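Local structure of outer membrane protein (Bartonella henselae, 2FI9) at residues I38-G43 with S60-E65; I47-P52 with L123-E128; V71-T76 with R118-L123. The protein is of unknown function but folds as a compact single-chain alpha/beta domain of the DUF498/DUF598 family. One frame throughout, in Å; residues are numbered along the deposited sequence.

Contact 1: I38-G43 with S60-E65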
ATOM      1  N   ILE A  38      -2.081  -3.007  -3.796  1.00 33.18           N
ATOM      2  CA  ILE A  38      -1.750  -1.603  -3.766  1.00 34.18           C
ATOM      3  C   ILE A  38      -3.076  -0.804  -3.853  1.00 33.76           C
ATOM      4  O   ILE A  38      -3.967  -1.168  -4.605  1.00 33.98           O
ATOM      5  CB  ILE A  38      -0.752  -1.259  -4.886  1.00 34.67           C
ATOM      6  CG1 ILE A  38       0.001   0.021  -4.558  1.00 36.96           C
ATOM      7  CG2 ILE A  38      -1.420  -1.183  -6.259  1.00 34.84           C
ATOM      8  CD1 ILE A  38       1.259   0.164  -5.379  1.00 41.34           C
ATOM      9  N   CYS A  39      -3.202   0.238  -3.041  1.00 33.54           N
ATOM     10  CA  CYS A  39      -4.422   1.010  -2.925  1.00 33.64           C
ATOM     11  C   CYS A  39      -4.069   2.427  -3.279  1.00 33.13           C
ATOM     12  O   CYS A  39      -3.332   3.090  -2.552  1.00 32.13           O
ATOM     13  CB  CYS A  39      -4.940   0.972  -1.484  1.00 34.64           C
ATOM     14  SG  CYS A  39      -5.143  -0.680  -0.806  1.00 37.24           S
ATOM     15  N   ILE A  40      -4.563   2.888  -4.414  1.00 32.34           N
ATOM     16  CA  ILE A  40      -4.203   4.208  -4.923  1.00 32.17           C
ATOM     17  C   ILE A  40      -5.493   4.908  -5.396  1.00 31.85           C
ATOM     18  O   ILE A  40      -6.548   4.273  -5.450  1.00 30.77           O
ATOM     19  CB  ILE A  40      -3.123   4.090  -6.030  1.00 32.15           C
ATOM     20  CG1 ILE A  40      -3.585   3.109  -7.118  1.00 32.54           C
ATOM     21  CG2 ILE A  40      -1.822   3.609  -5.417  1.00 31.08           C
ATOM     22  CD1 ILE A  40      -2.615   2.969  -8.294  1.00 32.88           C
ATOM     23  N   PRO A  41      -5.444   6.228  -5.652  1.00 31.44           N
ATOM     24  CA  PRO A  41      -6.707   6.883  -6.052  1.00 31.69           C
ATOM     25  C   PRO A  41      -7.492   6.196  -7.177  1.00 31.89           C
ATOM     26  O   PRO A  41      -8.738   6.258  -7.169  1.00 31.63           O
ATOM     27  CB  PRO A  41      -6.252   8.289  -6.453  1.00 31.98           C
ATOM     28  CG  PRO A  41      -5.117   8.531  -5.526  1.00 31.35           C
ATOM     29  CD  PRO A  41      -4.353   7.208  -5.520  1.00 31.91           C
ATOM     30  N   SER A  42      -6.797   5.555  -8.126  1.00 31.91           N
ATOM     31  CA  SER A  42      -7.486   4.899  -9.268  1.00 31.98           C
ATOM     32  C   SER A  42      -8.056   3.508  -8.930  1.00 32.53           C
ATOM     33  O   SER A  42      -8.755   2.908  -9.743  1.00 32.89           O
ATOM     34  CB  SER A  42      -6.557   4.782 -10.474  1.00 32.27           C
ATOM     35  OG  SER A  42      -5.512   3.849 -10.212  1.00 31.83           O
ATOM     36  N   GLY A  43      -7.727   2.992  -7.749  1.00 32.97           N
ATOM     37  CA  GLY A  43      -8.325   1.747  -7.290  1.00 32.92           C
ATOM     38  C   GLY A  43      -7.445   0.875  -6.435  1.00 32.86           C
ATOM     39  O   GLY A  43      -6.361   1.288  -6.006  1.00 33.33           O
ATOM     40  N   SER A  60       5.422   1.065  -9.044  1.00 34.47           N
ATOM     41  CA  SER A  60       5.273   1.754 -10.327  1.00 34.49           C
ATOM     42  C   SER A  60       3.930   2.484 -10.497  1.00 34.23           C
ATOM     43  O   SER A  60       3.896   3.584 -11.032  1.00 32.99           O
ATOM     44  CB  SER A  60       5.505   0.786 -11.492  1.00 34.85           C
ATOM     45  OG  SER A  60       4.615  -0.312 -11.415  1.00 36.32           O
ATOM     46  N   ARG A  61       2.835   1.897 -10.013  1.00 33.97           N
ATOM     47  CA  ARG A  61       1.532   2.561 -10.122  1.00 34.70           C
ATOM     48  C   ARG A  61       1.438   3.796  -9.226  1.00 34.66           C
ATOM     49  O   ARG A  61       0.762   4.786  -9.582  1.00 34.53           O
ATOM     50  CB  ARG A  61       0.390   1.600  -9.809  1.00 34.77           C
ATOM     51  CG  ARG A  61      -0.035   0.740 -10.980  1.00 36.66           C
ATOM     52  CD  ARG A  61      -1.283  -0.057 -10.605  1.00 36.19           C
ATOM     53  NE  ARG A  61      -1.724  -0.960 -11.666  1.00 39.50           N
ATOM     54  CZ  ARG A  61      -2.510  -0.610 -12.689  1.00 40.27           C
ATOM     55  NH1 ARG A  61      -2.953   0.639 -12.823  1.00 41.64           N
ATOM     56  NH2 ARG A  61      -2.866  -1.519 -13.588  1.00 39.80           N
ATOM     57  N   VAL A  62       2.105   3.725  -8.070  1.00 34.00           N
ATOM     58  CA  VAL A  62       2.182   4.851  -7.148  1.00 33.59           C
ATOM     59  C   VAL A  62       2.936   6.003  -7.802  1.00 33.76           C
ATOM     60  O   VAL A  62       2.462   7.139  -7.799  1.00 33.44           O
ATOM     61  CB  VAL A  62       2.857   4.460  -5.818  1.00 33.53           C
ATOM     62  CG1 VAL A  62       3.139   5.687  -4.958  1.00 32.62           C
ATOM     63  CG2 VAL A  62       1.986   3.510  -5.070  1.00 33.38           C
ATOM     64  N   LEU A  63       4.097   5.708  -8.377  1.00 33.55           N
ATOM     65  CA  LEU A  63       4.890   6.739  -9.021  1.00 34.51           C
ATOM     66  C   LEU A  63       4.064   7.390 -10.141  1.00 34.89           C
ATOM     67  O   LEU A  63       4.039   8.615 -10.290  1.00 35.16           O
ATOM     68  CB  LEU A  63       6.203   6.150  -9.559  1.00 34.07           C
ATOM     69  CG  LEU A  63       7.143   5.601  -8.460  1.00 35.55           C
ATOM     70  CD1 LEU A  63       8.363   4.937  -9.076  1.00 36.01           C
ATOM     71  CD2 LEU A  63       7.590   6.691  -7.476  1.00 34.29           C
ATOM     72  N   GLU A  64       3.379   6.561 -10.914  1.00 35.50           N
ATOM     73  CA  GLU A  64       2.627   7.036 -12.073  1.00 36.38           C
ATOM     74  C   GLU A  64       1.445   7.938 -11.693  1.00 36.05           C
ATOM     75  O   GLU A  64       1.025   8.788 -12.481  1.00 36.47           O
ATOM     76  CB  GLU A  64       2.148   5.836 -12.902  1.00 36.62           C
ATOM     77  CG  GLU A  64       3.297   5.071 -13.607  1.00 38.02           C
ATOM     78  CD  GLU A  64       2.889   3.661 -14.070  1.00 38.32           C
ATOM     79  OE1 GLU A  64       1.670   3.386 -14.143  1.00 41.15           O
ATOM     80  OE2 GLU A  64       3.777   2.835 -14.384  1.00 38.84           O
ATOM     81  N   GLU A  65       0.910   7.743 -10.489  1.00 35.90           N
ATOM     82  CA  GLU A  65      -0.227   8.525 -10.008  1.00 35.65           C
ATOM     83  C   GLU A  65       0.202   9.525  -8.931  1.00 35.16           C
ATOM     84  O   GLU A  65      -0.620   9.971  -8.123  1.00 35.30           O
ATOM     85  CB  GLU A  65      -1.302   7.592  -9.452  1.00 35.29           C
ATOM     86  CG  GLU A  65      -1.902   6.685 -10.488  1.00 36.79           C
ATOM     87  CD  GLU A  65      -3.185   6.002 -10.020  1.00 37.23           C
ATOM     88  OE1 GLU A  65      -3.852   6.475  -9.059  1.00 36.16           O
ATOM     89  OE2 GLU A  65      -3.522   4.975 -10.633  1.00 38.22           O
TER

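Contact 2: I47-P52 with L123-E128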
ATOM      1  N   ILE A  47      -0.997  -7.030  -6.586  1.00 35.85           N
ATOM      2  CA  ILE A  47       0.384  -7.046  -7.030  1.00 36.67           C
ATOM      3  C   ILE A  47       1.058  -8.318  -6.530  1.00 36.67           C
ATOM      4  O   ILE A  47       0.826  -8.781  -5.406  1.00 36.50           O
ATOM      5  CB  ILE A  47       1.187  -5.803  -6.598  1.00 37.06           C
ATOM      6  CG1 ILE A  47       0.843  -5.405  -5.176  1.00 38.26           C
ATOM      7  CG2 ILE A  47       0.928  -4.633  -7.561  1.00 38.67           C
ATOM      8  CD1 ILE A  47       1.968  -4.776  -4.457  1.00 41.74           C
ATOM      9  N   ASP A  48       1.890  -8.884  -7.387  1.00 36.67           N
ATOM     10  CA  ASP A  48       2.500 -10.158  -7.117  1.00 36.77           C
ATOM     11  C   ASP A  48       3.812  -9.966  -6.382  1.00 35.76           C
ATOM     12  O   ASP A  48       4.877 -10.093  -6.978  1.00 36.43           O
ATOM     13  CB  ASP A  48       2.732 -10.902  -8.421  1.00 37.79           C
ATOM     14  CG  ASP A  48       2.915 -12.387  -8.209  1.00 41.42           C
ATOM     15  OD1 ASP A  48       2.352 -12.934  -7.226  1.00 44.80           O
ATOM     16  OD2 ASP A  48       3.622 -13.010  -9.036  1.00 44.43           O
ATOM     17  N   MET A  49       3.732  -9.644  -5.095  1.00 33.96           N
ATOM     18  CA  MET A  49       4.931  -9.539  -4.262  1.00 32.63           C
ATOM     19  C   MET A  49       5.373 -10.951  -3.829  1.00 32.28           C
ATOM     20  O   MET A  49       4.584 -11.705  -3.271  1.00 32.11           O
ATOM     21  CB  MET A  49       4.666  -8.649  -3.036  1.00 32.73           C
ATOM     22  CG  MET A  49       4.416  -7.167  -3.340  1.00 31.63           C
ATOM     23  SD  MET A  49       3.958  -6.178  -1.883  1.00 29.78           S
ATOM     24  CE  MET A  49       5.598  -5.883  -1.226  1.00 34.19           C
ATOM     25  N   THR A  50       6.616 -11.320  -4.107  1.00 32.19           N
ATOM     26  CA  THR A  50       7.150 -12.605  -3.613  1.00 31.76           C
ATOM     27  C   THR A  50       7.639 -12.492  -2.172  1.00 31.70           C
ATOM     28  O   THR A  50       7.916 -13.502  -1.501  1.00 29.95           O
ATOM     29  CB  THR A  50       8.343 -13.076  -4.434  1.00 32.16           C
ATOM     30  OG1 THR A  50       9.378 -12.089  -4.343  1.00 32.65           O
ATOM     31  CG2 THR A  50       7.946 -13.317  -5.880  1.00 32.32           C
ATOM     32  N   GLY A  51       7.769 -11.252  -1.722  1.00 31.91           N
ATOM     33  CA  GLY A  51       8.342 -10.968  -0.420  1.00 32.64           C
ATOM     34  C   GLY A  51       7.936  -9.606   0.079  1.00 33.55           C
ATOM     35  O   GLY A  51       7.459  -8.779  -0.696  1.00 32.32           O
ATOM     36  N   PRO A  52       8.125  -9.369   1.382  1.00 34.19           N
ATOM     37  CA  PRO A  52       7.644  -8.167   2.052  1.00 35.21           C
ATOM     38  C   PRO A  52       8.365  -6.861   1.692  1.00 35.90           C
ATOM     39  O   PRO A  52       7.842  -5.787   2.000  1.00 36.37           O
ATOM     40  CB  PRO A  52       7.830  -8.504   3.529  1.00 34.99           C
ATOM     41  CG  PRO A  52       8.915  -9.491   3.549  1.00 35.46           C
ATOM     42  CD  PRO A  52       8.780 -10.300   2.320  1.00 33.97           C
ATOM     43  N   LEU A 123       0.754   0.301  -0.016  1.00 31.39           N
ATOM     44  CA  LEU A 123       1.219  -0.915  -0.631  1.00 31.70           C
ATOM     45  C   LEU A 123       1.241  -1.928   0.486  1.00 31.53           C
ATOM     46  O   LEU A 123       1.925  -1.724   1.481  1.00 32.10           O
ATOM     47  CB  LEU A 123       2.630  -0.718  -1.187  1.00 31.77           C
ATOM     48  CG  LEU A 123       3.323  -1.950  -1.776  1.00 33.31           C
ATOM     49  CD1 LEU A 123       2.487  -2.623  -2.832  1.00 32.56           C
ATOM     50  CD2 LEU A 123       4.698  -1.574  -2.373  1.00 33.85           C
ATOM     51  N   LEU A 124       0.500  -3.018   0.341  1.00 31.04           N
ATOM     52  CA  LEU A 124       0.316  -3.917   1.476  1.00 31.55           C
ATOM     53  C   LEU A 124       0.720  -5.349   1.149  1.00 31.52           C
ATOM     54  O   LEU A 124       0.046  -6.008   0.359  1.00 31.54           O
ATOM     55  CB  LEU A 124      -1.139  -3.863   1.960  1.00 31.05           C
ATOM     56  CG  LEU A 124      -1.710  -2.473   2.279  1.00 31.08           C
ATOM     57  CD1 LEU A 124      -3.217  -2.487   2.422  1.00 27.36           C
ATOM     58  CD2 LEU A 124      -1.101  -1.883   3.549  1.00 29.31           C
ATOM     59  N   PHE A 125       1.805  -5.827   1.764  1.00 30.99           N
ATOM     60  CA  PHE A 125       2.177  -7.230   1.645  1.00 30.60           C
ATOM     61  C   PHE A 125       1.226  -8.065   2.468  1.00 30.85           C
ATOM     62  O   PHE A 125       1.063  -7.829   3.653  1.00 30.51           O
ATOM     63  CB  PHE A 125       3.593  -7.462   2.121  1.00 31.01           C
ATOM     64  CG  PHE A 125       4.069  -8.885   1.966  1.00 30.85           C
ATOM     65  CD1 PHE A 125       4.371  -9.400   0.708  1.00 29.30           C
ATOM     66  CD2 PHE A 125       4.259  -9.695   3.085  1.00 31.30           C
ATOM     67  CE1 PHE A 125       4.828 -10.701   0.564  1.00 29.66           C
ATOM     68  CE2 PHE A 125       4.745 -11.008   2.948  1.00 31.65           C
ATOM     69  CZ  PHE A 125       5.023 -11.508   1.691  1.00 29.15           C
ATOM     70  N   ALA A 126       0.607  -9.047   1.827  1.00 30.87           N
ATOM     71  CA  ALA A 126      -0.393  -9.885   2.483  1.00 30.85           C
ATOM     72  C   ALA A 126       0.300 -10.839   3.428  1.00 31.01           C
ATOM     73  O   ALA A 126       1.192 -11.568   3.023  1.00 30.67           O
ATOM     74  CB  ALA A 126      -1.160 -10.663   1.458  1.00 30.92           C
ATOM     75  N   VAL A 127      -0.130 -10.828   4.682  1.00 31.92           N
ATOM     76  CA  VAL A 127       0.424 -11.702   5.716  1.00 32.81           C
ATOM     77  C   VAL A 127      -0.520 -12.855   6.024  1.00 33.47           C
ATOM     78  O   VAL A 127      -1.730 -12.780   5.769  1.00 33.23           O
ATOM     79  CB  VAL A 127       0.711 -10.941   7.057  1.00 32.78           C
ATOM     80  CG1 VAL A 127       1.863  -9.972   6.905  1.00 32.66           C
ATOM     81  CG2 VAL A 127      -0.520 -10.207   7.545  1.00 32.75           C
ATOM     82  N   GLU A 128       0.045 -13.924   6.586  1.00 34.16           N
ATOM     83  CA  GLU A 128      -0.761 -15.017   7.131  1.00 35.38           C
ATOM     84  C   GLU A 128      -1.560 -14.489   8.323  1.00 35.36           C
ATOM     85  O   GLU A 128      -2.712 -14.858   8.513  1.00 34.30           O
ATOM     86  CB  GLU A 128       0.123 -16.183   7.572  1.00 35.74           C
ATOM     87  CG  GLU A 128       0.776 -16.936   6.445  1.00 38.21           C
ATOM     88  CD  GLU A 128      -0.218 -17.714   5.609  1.00 42.38           C
ATOM     89  OE1 GLU A 128       0.032 -17.860   4.394  1.00 44.06           O
ATOM     90  OE2 GLU A 128      -1.254 -18.172   6.154  1.00 43.57           O
ATOM     91  OXT GLU A 128      -1.053 -13.666   9.112  1.00 35.31           O
TER

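Contact 3: V71-T76 with R118-L123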
ATOM      1  N   VAL A  71       1.116  10.820   0.379  1.00 33.72           N
ATOM      2  CA  VAL A  71       1.718   9.894   1.357  1.00 33.65           C
ATOM      3  C   VAL A  71       1.472   8.433   0.973  1.00 33.37           C
ATOM      4  O   VAL A  71       0.353   8.059   0.591  1.00 33.77           O
ATOM      5  CB  VAL A  71       1.274  10.203   2.838  1.00 33.19           C
ATOM      6  CG1 VAL A  71      -0.212  10.194   2.992  1.00 35.75           C
ATOM      7  CG2 VAL A  71       1.914   9.224   3.851  1.00 34.04           C
ATOM      8  N   LEU A  72       2.546   7.644   1.011  1.00 33.05           N
ATOM      9  CA  LEU A  72       2.469   6.219   0.786  1.00 32.12           C
ATOM     10  C   LEU A  72       2.828   5.435   2.058  1.00 31.77           C
ATOM     11  O   LEU A  72       3.935   5.592   2.621  1.00 31.19           O
ATOM     12  CB  LEU A  72       3.395   5.805  -0.365  1.00 31.99           C
ATOM     13  CG  LEU A  72       3.439   4.291  -0.614  1.00 31.86           C
ATOM     14  CD1 LEU A  72       2.091   3.744  -1.106  1.00 32.14           C
ATOM     15  CD2 LEU A  72       4.545   3.969  -1.589  1.00 31.85           C
ATOM     16  N   LEU A  73       1.899   4.594   2.506  1.00 30.14           N
ATOM     17  CA  LEU A  73       2.169   3.697   3.623  1.00 30.50           C
ATOM     18  C   LEU A  73       2.582   2.374   3.016  1.00 30.57           C
ATOM     19  O   LEU A  73       1.964   1.915   2.052  1.00 31.02           O
ATOM     20  CB  LEU A  73       0.924   3.520   4.494  1.00 30.77           C
ATOM     21  CG  LEU A  73       0.292   4.842   4.943  1.00 31.45           C
ATOM     22  CD1 LEU A  73      -1.066   4.614   5.575  1.00 32.70           C
ATOM     23  CD2 LEU A  73       1.236   5.567   5.907  1.00 31.45           C
ATOM     24  N   ILE A  74       3.651   1.783   3.549  1.00 30.21           N
ATOM     25  CA  ILE A  74       4.126   0.512   3.065  1.00 30.09           C
ATOM     26  C   ILE A  74       4.067  -0.522   4.180  1.00 29.95           C
ATOM     27  O   ILE A  74       4.773  -0.419   5.207  1.00 29.73           O
ATOM     28  CB  ILE A  74       5.553   0.642   2.484  1.00 30.62           C
ATOM     29  CG1 ILE A  74       5.536   1.678   1.352  1.00 31.17           C
ATOM     30  CG2 ILE A  74       6.045  -0.713   1.964  1.00 31.24           C
ATOM     31  CD1 ILE A  74       6.894   2.228   0.990  1.00 31.38           C
ATOM     32  N   GLY A  75       3.200  -1.510   3.986  1.00 30.40           N
ATOM     33  CA  GLY A  75       3.031  -2.600   4.949  1.00 29.78           C
ATOM     34  C   GLY A  75       3.971  -3.701   4.523  1.00 30.51           C
ATOM     35  O   GLY A  75       3.773  -4.302   3.452  1.00 30.55           O
ATOM     36  N   THR A  76       4.998  -3.945   5.350  1.00 30.25           N
ATOM     37  CA  THR A  76       6.084  -4.881   5.019  1.00 30.36           C
ATOM     38  C   THR A  76       5.955  -6.246   5.699  1.00 31.71           C
ATOM     39  O   THR A  76       6.975  -6.875   6.085  1.00 30.27           O
ATOM     40  CB  THR A  76       7.482  -4.290   5.347  1.00 30.91           C
ATOM     41  OG1 THR A  76       7.549  -3.927   6.734  1.00 29.84           O
ATOM     42  CG2 THR A  76       7.781  -3.073   4.486  1.00 29.44           C
ATOM     43  N   ARG A 118      -7.214  12.355   3.301  1.00 36.35           N
ATOM     44  CA  ARG A 118      -5.819  12.648   2.941  1.00 36.42           C
ATOM     45  C   ARG A 118      -5.520  11.962   1.611  1.00 35.30           C
ATOM     46  O   ARG A 118      -6.115  10.918   1.308  1.00 34.36           O
ATOM     47  CB  ARG A 118      -4.853  12.137   4.015  1.00 37.06           C
ATOM     48  CG  ARG A 118      -5.263  12.418   5.479  1.00 41.19           C
ATOM     49  CD  ARG A 118      -5.396  13.912   5.817  1.00 46.30           C
ATOM     50  NE  ARG A 118      -4.164  14.628   5.495  1.00 49.82           N
ATOM     51  CZ  ARG A 118      -3.099  14.707   6.287  1.00 52.92           C
ATOM     52  NH1 ARG A 118      -2.023  15.367   5.882  1.00 52.83           N
ATOM     53  NH2 ARG A 118      -3.093  14.115   7.478  1.00 55.51           N
ATOM     54  N   ALA A 119      -4.612  12.542   0.823  1.00 34.10           N
ATOM     55  CA  ALA A 119      -4.149  11.914  -0.418  1.00 33.06           C
ATOM     56  C   ALA A 119      -3.197  10.749  -0.079  1.00 32.24           C
ATOM     57  O   ALA A 119      -1.989  10.834  -0.292  1.00 31.83           O
ATOM     58  CB  ALA A 119      -3.466  12.956  -1.345  1.00 32.43           C
ATOM     59  N   VAL A 120      -3.767   9.665   0.445  1.00 31.31           N
ATOM     60  CA  VAL A 120      -2.997   8.529   0.955  1.00 31.13           C
ATOM     61  C   VAL A 120      -3.104   7.319   0.030  1.00 31.14           C
ATOM     62  O   VAL A 120      -4.171   7.055  -0.581  1.00 30.69           O
ATOM     63  CB  VAL A 120      -3.459   8.152   2.406  1.00 30.89           C
ATOM     64  CG1 VAL A 120      -4.883   7.658   2.415  1.00 31.79           C
ATOM     65  CG2 VAL A 120      -2.490   7.133   3.085  1.00 29.94           C
ATOM     66  N   ALA A 121      -1.989   6.601  -0.072  1.00 30.47           N
ATOM     67  CA  ALA A 121      -1.894   5.367  -0.824  1.00 30.78           C
ATOM     68  C   ALA A 121      -1.292   4.335   0.106  1.00 31.06           C
ATOM     69  O   ALA A 121      -0.630   4.687   1.078  1.00 31.85           O
ATOM     70  CB  ALA A 121      -0.998   5.553  -2.073  1.00 30.65           C
ATOM     71  N   ALA A 122      -1.507   3.060  -0.193  1.00 31.75           N
ATOM     72  CA  ALA A 122      -0.892   1.981   0.582  1.00 31.31           C
ATOM     73  C   ALA A 122      -0.417   0.857  -0.327  1.00 31.56           C
ATOM     74  O   ALA A 122      -1.093   0.507  -1.295  1.00 32.12           O
ATOM     75  CB  ALA A 122      -1.887   1.439   1.601  1.00 31.72           C
ATOM     76  N   LEU A 123       0.754   0.301  -0.016  1.00 31.39           N
ATOM     77  CA  LEU A 123       1.219  -0.915  -0.631  1.00 31.70           C
ATOM     78  C   LEU A 123       1.241  -1.928   0.486  1.00 31.53           C
ATOM     79  O   LEU A 123       1.925  -1.724   1.481  1.00 32.10           O
ATOM     80  CB  LEU A 123       2.630  -0.718  -1.187  1.00 31.77           C
ATOM     81  CG  LEU A 123       3.323  -1.950  -1.776  1.00 33.31           C
ATOM     82  CD1 LEU A 123       2.487  -2.623  -2.832  1.00 32.56           C
ATOM     83  CD2 LEU A 123       4.698  -1.574  -2.373  1.00 33.85           C
TER

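Contact 1: I38-G43 with S60-E65
Glu65 turns its carboxylate onto the turn at Ser42 and engages it with both oxygens. The backbone N of Ser42 donates to Glu65 OE1 at 3.2 Å, on the syn lone pair, the side facing OE2; its N-H...O angle of 140° marks a bent bond. Ser42 OG donates to Glu65 OE2, but the modelled 2.3 Å between this OG and OE2 is too short for an ordinary hydrogen bond, and the exact length is doubtful. A chi1 of 69° sets Ser42 OG between its own backbone N and carbonyl carbon, on the side of the Glu65 carboxylate. The donors come from a type I turn spanning Ile40 to Gly43, and the acceptor from the first residue to leave helix 60-64.

Carbon from Ile40 and Pro41 packs beside the carboxylate. Ile40 crosses the glutamate at about a right angle, with Ile40 CD1 3.2 Å from Glu65 OE2, while Pro41 CD comes to 3.6 Å from Glu65 OE1. The same Ile40 CD1 meets Arg61 CB at 3.6 Å. Deeper in, Val62 CG2 touches both strand isoleucines: Ile40 CG2 at 3.8 Å and Ile38 CD1 at 3.4 Å, the latter tighter than usual for carbons.

Strand 38-40 and helix 60-64 run nearly parallel, with 10° between their axes. Tyr45 OH and Ser42 OG also share a hydrogen bond, and the Tyr45 ring makes a cation-pi contact with Arg61. Chemically, the carboxylate takes the amide and hydroxyl of one residue, one on each oxygen, joining the strand's turn to the helix's C-terminal end.

Contact 2: I47-P52 with L123-E128
Pro52 covers one face of the Phe125 ring. Pro52 N stands 3.6 Å above the ring plane, over the centre, and Pro52 CB makes a CH-pi contact 4.1 Å from the centroid of the Phe125 ring, only 21° off the normal. The two side chains lie side by side and point the same way, with Pro52 CA 3.6 Å from Phe125 CG. Gly51 approaches obliquely, its carbonyl carbon 3.3 Å from Phe125 CE1. At the edge, in the ring plane, Met49 CB meets Phe125 CD1 at 3.8 Å. A chi1 of -177° sets Phe125 CG anti to the backbone N, on the side of residues 49-52.

Met49 links the ring to the next side chain in the row. Its SD reaches Leu123 CD1 at 4.0 Å, and the bend at chi3 (82°) brings Met49 CE back to 4.2 Å from Phe125 CD1. Ile47 also faces Leu123, but the modelled distance between their CD1 atoms is a clash, and the detail of this fit is doubtful. An inverse gamma turn centred on Asp48, closed by a weak Met49 N to Ile47 O bond, separates Ile47 from Met49.

This is apolar packing of the loop after strand 43-47 on the end of strand 120-124. Strand 36-40 lies between those strands in the sheet, and its Ser36 touches both Met49 and Phe125. Leu123 also reaches Pro54 and Ile59, and Pro52 touches Leu81, while Thr103 of helix 103-115 holds Phe125 O.

Contact 3: V71-T76 with R118-L123
Strands 71-75 and 120-123 are parallel neighbours in the interior of a mixed five-stranded sheet, and four successive bridges fix their register: Val71 with Val120, Leu72 with Ala121, Leu73 with Ala122 and Ile74 with Leu123. Their axes come within 4.5 Å and differ by 22° in direction. Five backbone bonds join them in the ladder expected of a parallel pair, Val71, Leu73 and Gly75 supplying the backbone groups on the 71-75 side. Leu73 illustrates the pattern by straddling Ala122: its N donates to Ala121 O at 2.9 Å, nearly straight at 173°, and its O accepts from Leu123 N at 2.9 Å. Val71 O likewise takes Ala121 N, and Gly75 N closes the far end on Leu123 O at 2.8 Å. At the near end the bond from Val71 N to Ala119 O is longer, 3.2 Å, where Ala119 forms the centre of an inverse gamma turn leading into the strand. Ala122 CA also points its hydrogen at Leu73 O, 3.2 Å away.

Side chains alternate between faces. On one, Val120 CG2 lies 3.8 Å from Val71 CG1 and also touches Leu73 CD1; Val71 and Val120 lie side by side, pointing the same way. On the other, a chi2 of 66° places Leu72 CD1 3.7 Å from Ala121 CB.

Helix 103-115 covers the face of Leu73, Val120 and Ala122 through Thr109, Phe110 and Leu113. On the other face, Ala121 and Leu123 touch Ile40 and Ile38 of the adjacent strand 36-40, and loop residues Ile69, Pro54 and Ile59 also pack on them. Beyond 71-75, the backbone of Leu72 and Ile74 bonds to strand 97-101, so the pair has a sheet partner on either side.

Overall arrangement
From the N terminus, strand 36-40 opens contact 1, which closes at helix 60-64 after strand 43-47 and the loop that follows it. In that intervening part, residues 47-52 open contact 2, whose partner comes only at the C terminus; contacts 1 and 2 therefore cross. Contact 3 follows contact 1 in series, running from strand 71-75 to strand 120-124, and nests within the long loop closed by contact 2, with Leu123 common to both. The sheet connects all three: Cys39 N lies 2.8 Å from Ala122 O, and Phe125 N 3.0 Å from Gly75 O, both probable hydrogen bonds. Together they tie helix 60-64, the loop after strand 43-47 and the chain's last strand to one sheet.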